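Local coordinates for protein uncharacterized HTH-type transcriptional regulator HI_0893 (Haemophilus influenzae, PDB 3QKX) that probably acts as a TetR-family transcriptional regulator, a dimer that binds cis-regulatory DNA through a helix-turn-helix motif and carries an all-helical C-terminal domain, at residues S65-T70 with P100-N105; E83-M88 with L153-N158; L129-A134 with G138-L143. All coordinates share one frame; numbering follows the deposited sequence.

Contact 1. Residues S65-T70 with P100-N105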
loop_
_atom_site.group_PDB
_atom_site.type_symbol
_atom_site.label_atom_id
_atom_site.label_comp_id
_atom_site.label_asym_id
_atom_site.label_seq_id
_atom_site.Cartn_x
_atom_site.Cartn_y
_atom_site.Cartn_z
ATOM N N SER A 65 -1.770 1.058 18.126
ATOM C CA SER A 65 -1.887 2.197 19.064
ATOM C C SER A 65 -1.293 3.500 18.530
ATOM O O SER A 65 -1.894 4.567 18.697
ATOM C CB SER A 65 -1.212 1.884 20.421
ATOM O OG SER A 65 -1.951 0.931 21.159
HETATM N N MSE A 66 -0.107 3.423 17.937
HETATM C CA MSE A 66 0.523 4.607 17.345
HETATM C C MSE A 66 -0.328 5.173 16.200
HETATM O O MSE A 66 -0.447 6.400 16.048
HETATM C CB MSE A 66 1.917 4.279 16.805
HETATM C CG MSE A 66 2.929 3.864 17.845
HETATM SE SE MSE A 66 4.709 3.772 17.051
HETATM C CE MSE A 66 5.524 5.240 18.072
ATOM N N PHE A 67 -0.893 4.284 15.385
ATOM C CA PHE A 67 -1.773 4.715 14.311
ATOM C C PHE A 67 -2.997 5.430 14.879
ATOM O O PHE A 67 -3.328 6.512 14.434
ATOM C CB PHE A 67 -2.223 3.532 13.422
ATOM C CG PHE A 67 -1.099 2.854 12.621
ATOM C CD1 PHE A 67 0.199 3.401 12.508
ATOM C CD2 PHE A 67 -1.382 1.679 11.906
ATOM C CE1 PHE A 67 1.184 2.761 11.736
ATOM C CE2 PHE A 67 -0.395 1.039 11.129
ATOM C CZ PHE A 67 0.882 1.583 11.049
HETATM N N MSE A 68 -3.646 4.837 15.873
HETATM C CA MSE A 68 -4.835 5.462 16.485
HETATM C C MSE A 68 -4.488 6.817 17.121
HETATM O O MSE A 68 -5.254 7.771 17.013
HETATM C CB MSE A 68 -5.457 4.549 17.552
HETATM C CG MSE A 68 -5.875 3.181 17.062
HETATM SE SE MSE A 68 -7.204 3.286 15.681
HETATM C CE MSE A 68 -8.651 2.787 16.891
ATOM N N ALA A 69 -3.327 6.896 17.762
ATOM C CA ALA A 69 -2.892 8.139 18.402
ATOM C C ALA A 69 -2.612 9.215 17.360
ATOM O O ALA A 69 -2.833 10.400 17.617
ATOM C CB ALA A 69 -1.663 7.896 19.272
ATOM N N THR A 70 -2.146 8.797 16.182
ATOM C CA THR A 70 -1.859 9.718 15.082
ATOM C C THR A 70 -3.143 10.362 14.536
ATOM O O THR A 70 -3.186 11.571 14.329
ATOM C CB THR A 70 -1.056 8.990 13.981
ATOM O OG1 THR A 70 0.198 8.568 14.541
ATOM C CG2 THR A 70 -0.797 9.889 12.750
ATOM N N PRO A 100 10.310 7.497 9.091
ATOM C CA PRO A 100 10.427 6.741 7.865
ATOM C C PRO A 100 10.641 5.232 8.075
ATOM O O PRO A 100 10.242 4.422 7.222
ATOM C CB PRO A 100 11.654 7.364 7.188
ATOM C CG PRO A 100 12.423 7.947 8.245
ATOM C CD PRO A 100 11.538 8.231 9.409
ATOM N N THR A 101 11.271 4.871 9.190
ATOM C CA THR A 101 11.402 3.477 9.608
ATOM C C THR A 101 10.016 2.813 9.775
ATOM O O THR A 101 9.810 1.676 9.356
ATOM C CB THR A 101 12.258 3.378 10.910
ATOM O OG1 THR A 101 12.596 2.011 11.173
ATOM C CG2 THR A 101 11.515 4.021 12.140
ATOM N N ILE A 102 9.046 3.563 10.280
ATOM C CA ILE A 102 7.680 3.071 10.355
ATOM C C ILE A 102 7.108 2.935 8.946
ATOM O O ILE A 102 6.436 1.950 8.627
ATOM C CB ILE A 102 6.772 4.012 11.210
ATOM C CG1 ILE A 102 7.253 4.078 12.662
ATOM C CG2 ILE A 102 5.323 3.566 11.163
ATOM C CD1 ILE A 102 7.040 2.820 13.430
ATOM N N LEU A 103 7.388 3.918 8.098
ATOM C CA LEU A 103 6.937 3.888 6.702
ATOM C C LEU A 103 7.448 2.633 5.950
ATOM O O LEU A 103 6.669 1.990 5.257
ATOM C CB LEU A 103 7.340 5.191 5.977
ATOM C CG LEU A 103 6.988 5.330 4.507
ATOM C CD1 LEU A 103 5.481 5.444 4.339
ATOM C CD2 LEU A 103 7.730 6.531 3.911
ATOM N N SER A 104 8.725 2.283 6.105
ATOM C CA SER A 104 9.263 1.059 5.490
ATOM C C SER A 104 8.522 -0.182 5.946
ATOM O O SER A 104 8.212 -1.052 5.148
ATOM C CB SER A 104 10.736 0.858 5.832
ATOM O OG SER A 104 11.529 1.928 5.385
ATOM N N ASN A 105 8.262 -0.275 7.238
ATOM C CA ASN A 105 7.674 -1.487 7.791
ATOM C C ASN A 105 6.151 -1.620 7.566
ATOM O O ASN A 105 5.627 -2.726 7.679
ATOM C CB ASN A 105 8.040 -1.619 9.277
ATOM C CG ASN A 105 9.531 -1.777 9.490
ATOM O OD1 ASN A 105 10.235 -2.278 8.626
ATOM N ND2 ASN A 105 10.020 -1.352 10.650
#

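Contact 2. Residues E83-M88 with L153-N158. With SO4 (sulfate ion), chain F.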
loop_
_atom_site.group_PDB
_atom_site.type_symbol
_atom_site.label_atom_id
_atom_site.label_comp_id
_atom_site.label_asym_id
_atom_site.label_seq_id
_atom_site.Cartn_x
_atom_site.Cartn_y
_atom_site.Cartn_z
ATOM N N GLU A 83 -11.974 20.328 8.082
ATOM C CA GLU A 83 -10.774 20.615 8.874
ATOM C C GLU A 83 -10.394 19.453 9.796
ATOM O O GLU A 83 -9.201 19.228 10.036
ATOM C CB GLU A 83 -10.925 21.906 9.682
ATOM C CG GLU A 83 -11.057 23.180 8.821
ATOM C CD GLU A 83 -9.832 23.456 7.903
ATOM O OE1 GLU A 83 -8.716 22.914 8.160
ATOM O OE2 GLU A 83 -10.007 24.219 6.915
ATOM N N GLN A 84 -11.391 18.714 10.283
ATOM C CA GLN A 84 -11.127 17.503 11.040
ATOM C C GLN A 84 -10.462 16.478 10.148
ATOM O O GLN A 84 -9.529 15.820 10.553
ATOM C CB GLN A 84 -12.411 16.923 11.643
ATOM C CG GLN A 84 -13.028 17.787 12.731
ATOM C CD GLN A 84 -14.421 17.312 13.155
ATOM O OE1 GLN A 84 -14.769 16.135 12.997
ATOM N NE2 GLN A 84 -15.210 18.225 13.708
ATOM N N TYR A 85 -10.944 16.358 8.922
ATOM C CA TYR A 85 -10.352 15.455 7.959
ATOM C C TYR A 85 -8.947 15.931 7.553
ATOM O O TYR A 85 -8.041 15.139 7.480
ATOM C CB TYR A 85 -11.247 15.302 6.735
ATOM C CG TYR A 85 -10.576 14.550 5.603
ATOM C CD1 TYR A 85 -10.593 13.179 5.552
ATOM C CD2 TYR A 85 -9.970 15.235 4.554
ATOM C CE1 TYR A 85 -9.959 12.488 4.485
ATOM C CE2 TYR A 85 -9.351 14.561 3.520
ATOM C CZ TYR A 85 -9.345 13.194 3.496
ATOM O OH TYR A 85 -8.724 12.549 2.446
ATOM N N ARG A 86 -8.795 17.226 7.299
ATOM C CA ARG A 86 -7.511 17.800 6.934
ATOM C C ARG A 86 -6.480 17.612 8.034
ATOM O O ARG A 86 -5.351 17.262 7.757
ATOM C CB ARG A 86 -7.688 19.278 6.616
ATOM C CG ARG A 86 -6.414 20.045 6.327
ATOM C CD ARG A 86 -6.733 21.313 5.590
ATOM N NE ARG A 86 -5.576 22.179 5.510
ATOM C CZ ARG A 86 -5.237 23.120 6.394
ATOM N NH1 ARG A 86 -5.962 23.368 7.497
ATOM N NH2 ARG A 86 -4.125 23.816 6.184
ATOM N N GLN A 87 -6.875 17.811 9.281
ATOM C CA GLN A 87 -5.978 17.533 10.416
ATOM C C GLN A 87 -5.523 16.081 10.403
ATOM O O GLN A 87 -4.352 15.806 10.593
ATOM C CB GLN A 87 -6.682 17.819 11.732
ATOM C CG GLN A 87 -5.800 17.690 12.997
ATOM C CD GLN A 87 -4.701 18.715 13.009
ATOM O OE1 GLN A 87 -4.968 19.892 13.116
ATOM N NE2 GLN A 87 -3.468 18.276 12.827
HETATM N N MSE A 88 -6.461 15.160 10.210
HETATM C CA MSE A 88 -6.132 13.735 10.201
HETATM C C MSE A 88 -5.190 13.404 9.050
HETATM O O MSE A 88 -4.278 12.610 9.213
HETATM C CB MSE A 88 -7.401 12.864 10.118
HETATM C CG MSE A 88 -8.132 12.730 11.432
HETATM SE SE MSE A 88 -9.569 11.401 11.332
HETATM C CE MSE A 88 -10.810 12.333 10.141
ATOM N N LEU A 153 -8.405 9.249 3.170
ATOM C CA LEU A 153 -7.198 9.325 3.994
ATOM C C LEU A 153 -6.093 8.442 3.475
ATOM O O LEU A 153 -4.921 8.741 3.682
ATOM C CB LEU A 153 -7.460 8.920 5.439
ATOM C CG LEU A 153 -7.700 10.015 6.437
ATOM C CD1 LEU A 153 -7.659 9.410 7.853
ATOM C CD2 LEU A 153 -6.671 11.095 6.261
ATOM N N LYS A 154 -6.460 7.349 2.811
ATOM C CA LYS A 154 -5.476 6.451 2.224
ATOM C C LYS A 154 -4.450 7.180 1.391
ATOM O O LYS A 154 -3.326 6.743 1.364
ATOM C CB LYS A 154 -6.158 5.381 1.394
ATOM C CG LYS A 154 -5.259 4.301 0.819
ATOM C CD LYS A 154 -4.445 3.582 1.861
ATOM C CE LYS A 154 -3.773 2.346 1.285
ATOM N NZ LYS A 154 -2.889 1.659 2.274
ATOM N N THR A 155 -4.833 8.282 0.723
ATOM C CA THR A 155 -3.902 9.068 -0.103
ATOM C C THR A 155 -2.673 9.548 0.687
ATOM O O THR A 155 -1.551 9.506 0.193
ATOM C CB THR A 155 -4.588 10.294 -0.739
ATOM O OG1 THR A 155 -5.294 11.045 0.275
ATOM C CG2 THR A 155 -5.555 9.868 -1.863
ATOM N N ALA A 156 -2.892 9.931 1.940
ATOM C CA ALA A 156 -1.808 10.373 2.804
ATOM C C ALA A 156 -0.746 9.302 2.908
ATOM O O ALA A 156 0.449 9.590 2.725
ATOM C CB ALA A 156 -2.319 10.726 4.135
ATOM N N ILE A 157 -1.179 8.058 3.078
ATOM C CA ILE A 157 -0.252 6.934 3.213
ATOM C C ILE A 157 0.413 6.613 1.890
ATOM O O ILE A 157 1.600 6.339 1.849
ATOM C CB ILE A 157 -0.953 5.661 3.748
ATOM C CG1 ILE A 157 -1.576 5.927 5.125
ATOM C CG2 ILE A 157 0.036 4.496 3.813
ATOM C CD1 ILE A 157 -2.625 4.903 5.560
ATOM N N ASN A 158 -0.354 6.622 0.809
ATOM C CA ASN A 158 0.181 6.291 -0.499
ATOM C C ASN A 158 1.193 7.362 -0.987
ATOM O O ASN A 158 2.205 7.036 -1.648
ATOM C CB ASN A 158 -0.970 6.096 -1.531
ATOM C CG ASN A 158 -1.652 4.705 -1.429
ATOM O OD1 ASN A 158 -1.089 3.778 -0.882
ATOM N ND2 ASN A 158 -2.860 4.578 -1.980
HETATM S S SO4 F . -3.903 25.936 8.995
HETATM O O1 SO4 F . -4.376 25.251 10.203
HETATM O O2 SO4 F . -4.994 26.123 8.035
HETATM O O3 SO4 F . -2.822 25.148 8.393
HETATM O O4 SO4 F . -3.381 27.256 9.336
#

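Contact 3. Residues L129-A134 with G138-L143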
loop_
_atom_site.group_PDB
_atom_site.type_symbol
_atom_site.label_atom_id
_atom_site.label_comp_id
_atom_site.label_asym_id
_atom_site.label_seq_id
_atom_site.Cartn_x
_atom_site.Cartn_y
_atom_site.Cartn_z
ATOM N N LEU A 129 -15.546 7.028 14.058
ATOM C CA LEU A 129 -16.352 8.030 14.763
ATOM C C LEU A 129 -16.616 9.231 13.887
ATOM O O LEU A 129 -17.739 9.746 13.849
ATOM C CB LEU A 129 -15.657 8.513 16.042
ATOM C CG LEU A 129 -15.520 7.569 17.250
ATOM C CD1 LEU A 129 -14.930 8.332 18.447
ATOM C CD2 LEU A 129 -16.837 6.928 17.634
ATOM N N PHE A 130 -15.581 9.689 13.204
ATOM C CA PHE A 130 -15.702 10.829 12.325
ATOM C C PHE A 130 -16.708 10.546 11.208
ATOM O O PHE A 130 -17.548 11.382 10.914
ATOM C CB PHE A 130 -14.345 11.182 11.740
ATOM C CG PHE A 130 -14.409 12.121 10.563
ATOM C CD1 PHE A 130 -14.491 13.488 10.767
ATOM C CD2 PHE A 130 -14.374 11.635 9.252
ATOM C CE1 PHE A 130 -14.546 14.373 9.701
ATOM C CE2 PHE A 130 -14.411 12.522 8.160
ATOM C CZ PHE A 130 -14.508 13.897 8.391
ATOM N N CYS A 131 -16.598 9.371 10.591
ATOM C CA CYS A 131 -17.537 8.941 9.559
ATOM C C CYS A 131 -18.949 8.955 10.064
ATOM O O CYS A 131 -19.825 9.406 9.355
ATOM C CB CYS A 131 -17.184 7.554 9.028
ATOM S SG CYS A 131 -15.714 7.567 7.982
ATOM N N HIS A 132 -19.169 8.497 11.298
ATOM C CA HIS A 132 -20.508 8.443 11.864
ATOM C C HIS A 132 -21.101 9.851 12.041
ATOM O O HIS A 132 -22.247 10.088 11.648
ATOM C CB HIS A 132 -20.515 7.679 13.197
ATOM C CG HIS A 132 -21.891 7.440 13.755
ATOM N ND1 HIS A 132 -22.900 6.831 13.029
ATOM C CD2 HIS A 132 -22.421 7.708 14.980
ATOM C CE1 HIS A 132 -23.991 6.745 13.779
ATOM N NE2 HIS A 132 -23.729 7.272 14.965
ATOM N N GLN A 133 -20.312 10.772 12.598
ATOM C CA GLN A 133 -20.776 12.150 12.830
ATOM C C GLN A 133 -20.989 12.900 11.512
ATOM O O GLN A 133 -22.015 13.568 11.329
ATOM C CB GLN A 133 -19.790 12.939 13.725
ATOM C CG GLN A 133 -19.731 12.495 15.194
ATOM C CD GLN A 133 -21.100 12.536 15.901
ATOM O OE1 GLN A 133 -21.416 11.669 16.722
ATOM N NE2 GLN A 133 -21.921 13.538 15.562
ATOM N N ALA A 134 -20.032 12.775 10.594
ATOM C CA ALA A 134 -20.140 13.409 9.290
ATOM C C ALA A 134 -21.292 12.813 8.451
ATOM O O ALA A 134 -21.958 13.544 7.717
ATOM C CB ALA A 134 -18.800 13.328 8.534
ATOM N N GLY A 138 -24.891 14.676 7.277
ATOM C CA GLY A 138 -25.313 14.637 5.883
ATOM C C GLY A 138 -24.214 14.943 4.883
ATOM O O GLY A 138 -24.518 15.199 3.746
ATOM N N LEU A 139 -22.947 14.864 5.291
ATOM C CA LEU A 139 -21.809 15.343 4.454
ATOM C C LEU A 139 -21.190 14.324 3.529
ATOM O O LEU A 139 -20.664 14.712 2.464
ATOM C CB LEU A 139 -20.664 15.859 5.311
ATOM C CG LEU A 139 -20.769 17.308 5.700
ATOM C CD1 LEU A 139 -21.881 17.457 6.726
ATOM C CD2 LEU A 139 -19.456 17.772 6.228
ATOM N N LEU A 140 -21.200 13.047 3.949
ATOM C CA LEU A 140 -20.394 12.011 3.341
ATOM C C LEU A 140 -21.222 11.008 2.564
ATOM O O LEU A 140 -22.388 10.835 2.847
ATOM C CB LEU A 140 -19.627 11.263 4.426
ATOM C CG LEU A 140 -18.450 11.950 5.114
ATOM C CD1 LEU A 140 -17.625 10.883 5.800
ATOM C CD2 LEU A 140 -17.600 12.729 4.151
ATOM N N ALA A 141 -20.585 10.305 1.619
ATOM C CA ALA A 141 -21.231 9.204 0.886
ATOM C C ALA A 141 -21.676 8.090 1.822
ATOM O O ALA A 141 -21.028 7.844 2.827
ATOM C CB ALA A 141 -20.290 8.649 -0.151
ATOM N N GLU A 142 -22.783 7.420 1.495
ATOM C CA GLU A 142 -23.231 6.237 2.255
ATOM C C GLU A 142 -22.500 4.961 1.750
ATOM O O GLU A 142 -23.064 4.111 1.075
ATOM C CB GLU A 142 -24.779 6.101 2.246
ATOM C CG GLU A 142 -25.495 6.949 3.398
ATOM C CD GLU A 142 -27.025 6.703 3.494
ATOM N N LEU A 143 -21.217 4.895 2.086
ATOM C CA LEU A 143 -20.336 3.775 1.799
ATOM C C LEU A 143 -19.718 3.369 3.119
ATOM O O LEU A 143 -19.572 4.209 4.015
ATOM C CB LEU A 143 -19.237 4.217 0.832
ATOM C CG LEU A 143 -19.713 4.578 -0.575
ATOM C CD1 LEU A 143 -18.672 5.370 -1.328
ATOM C CD2 LEU A 143 -20.108 3.298 -1.327
#

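Contact 1. Residues S65-T70 with P100-N105
Ile102 meets Met66 and Phe67 where two helices of the TetR fold pass each other: helix 52-72, which runs from the DNA-binding end into the body of the chain, and helix 100-109 of the C-terminal domain. The CA atoms of Met66 and Ile102, the nearest pair, are still 10.1 Å apart, and only 91 Å² is buried, so the helices meet only through side-chain ends.

The cross-helix interactions are all apolar. Ile102 divides its two branches between the neighbours. Its CG2 comes to the edge of the Phe67 ring, close to the ring plane, at 4.3 Å from CE1; this is an edge contact without stacking. Its other branch carries CD1 to 4.4 Å from the selenium, SE, of the selenomethionine Met66. The Met66 side chain sets off toward helix 100-109, whereas Phe67 closes in only through the end of its ring. Phe95 and Tyr109 also touch Ile102, and Phe67 rests on Leu106 and Tyr109, so the light contact belongs to a wider apolar cluster.

No hydrogen bond joins the two segments. Asn105 ND2 instead donates to the backbone oxygen of Asp18, linking helix 100-109 to helix 6-23 at the DNA-binding end. On helix 52-72, Met66 O accepts two bonds from one residue: Thr70 N at 2.9 Å and Thr70 OG1 at 2.7 Å approach it from opposite faces of the carbonyl plane, the hydroxyl tilted 32° from that plane.

Contact 2. Residues E83-M88 with L153-N158
This is a buried apolar contact between helix 81-98 and segment 153-158, inside the C-terminal domain of the TetR fold, in which Leu153 meets Tyr85 and Met88. Leu153 CG lies 3.9 Å from Tyr85 CE1. Its CD2 reaches the backbone of helix 81-98, 3.9 Å from Met88 C, while CD1 sits 4.1 Å from Met88 CB. The phenol is swung across by a chi1 of 171°, which puts CG opposite the backbone N, and its side chain slides past that of Leu153 in the reverse direction. Leu153 N lies in the ring plane, 3.4 Å from Tyr85 OH, but the angle is too poor for a hydrogen bond; the hydroxyl pairs with Ser182 OG. Helix 154-165 also faces the dimer partner, where Asn158 ND2 bonds Asn158 OD1 of the second subunit.

Arg86 leaves helix 81-98 on the side away from Leu153. Its NE forms a salt bridge with Glu176 OE1; Arg86 NH1 bonds Glu83 OE1 at 2.9 Å, using the syn lone pair of that oxygen. A sulfate, probably from the crystallisation liquor, lies at the guanidinium edge: Arg86 NH1 donates to sulfate O2, and Arg86 NH2 to O3 at 2.9 Å and 152°.

Contact 3. Residues L129-A134 with G138-L143
Two torsions bring Gly138 and Leu140 back against the helix they have just left. A positive phi of 104° at Gly138 turns the chain over the helix end toward Ala134, and at Leu140 a chi1 of -73° sets CG opposite its own carbonyl carbon, directing the isobutyl group at the flank of the same helix.

The polar part of the contact is a pair of backbone bonds converging on one oxygen. Leu139 N donates to Ala134 O at 2.9 Å and nearly straight, 165° at the hydrogen, arriving close to the line of the carbonyl. Gly138 N is a weak second donor to Ala134 O, at 3.2 Å. Leu139 CB lies 3.6 Å from that Ala134 O as well, which packs carbon beside the doubly used acceptor. At the backbone angles of Gly138 a side chain would press on the preceding carbonyl oxygen, a strain that glycine avoids.

The apolar half centres on Leu140. Its CG lies 3.7 Å from Ala134 CB. Its CD1 extends along the helix to 4.2 Å from Cys131 CA. The same Leu140 CD1 comes to 4.3 Å from Phe130 CE2, so one methyl spans residues from successive turns. Trp183 of helix 172-184 touches both Phe130 and Leu140, and Ile186 also packs on Leu140, so Leu140 is buried between helix 126-137 and the C-terminal part of the chain. Further along, Ala141 and Leu143 pack on Arg181 of the second subunit, and Leu139 and Ala141 make backbone bonds to Lys188 and Ile186 of the C-terminal tail.

Positive phi at Gly138 and two bonds back into the last turn, that from Gly138 weak, make this a Schellman motif at the C-terminal end of helix 126-137, with the Leu140 packing beside it.

Contacts 2 and 3 form one continuous packing unit, with centres 15 Å apart. Phe130 of contact 3 joins them: Met88 CE comes within 3.6 Å of Phe130 CG, and Tyr85 CB within 3.9 Å of Phe130 CZ. Both also reach the second subunit, and along the sequence the whole of contact 3 falls between the segments of contact 2. The sulfate, probably from the crystallisation liquor, is held by Arg86 of contact 2. Contact 1 touches neither; its nearest atoms are about 5 Å from contact 2 and about 8 Å from contact 3. Helix 81-98, which follows helix 52-72 and precedes helix 100-109, connects it to contact 2 along the chain.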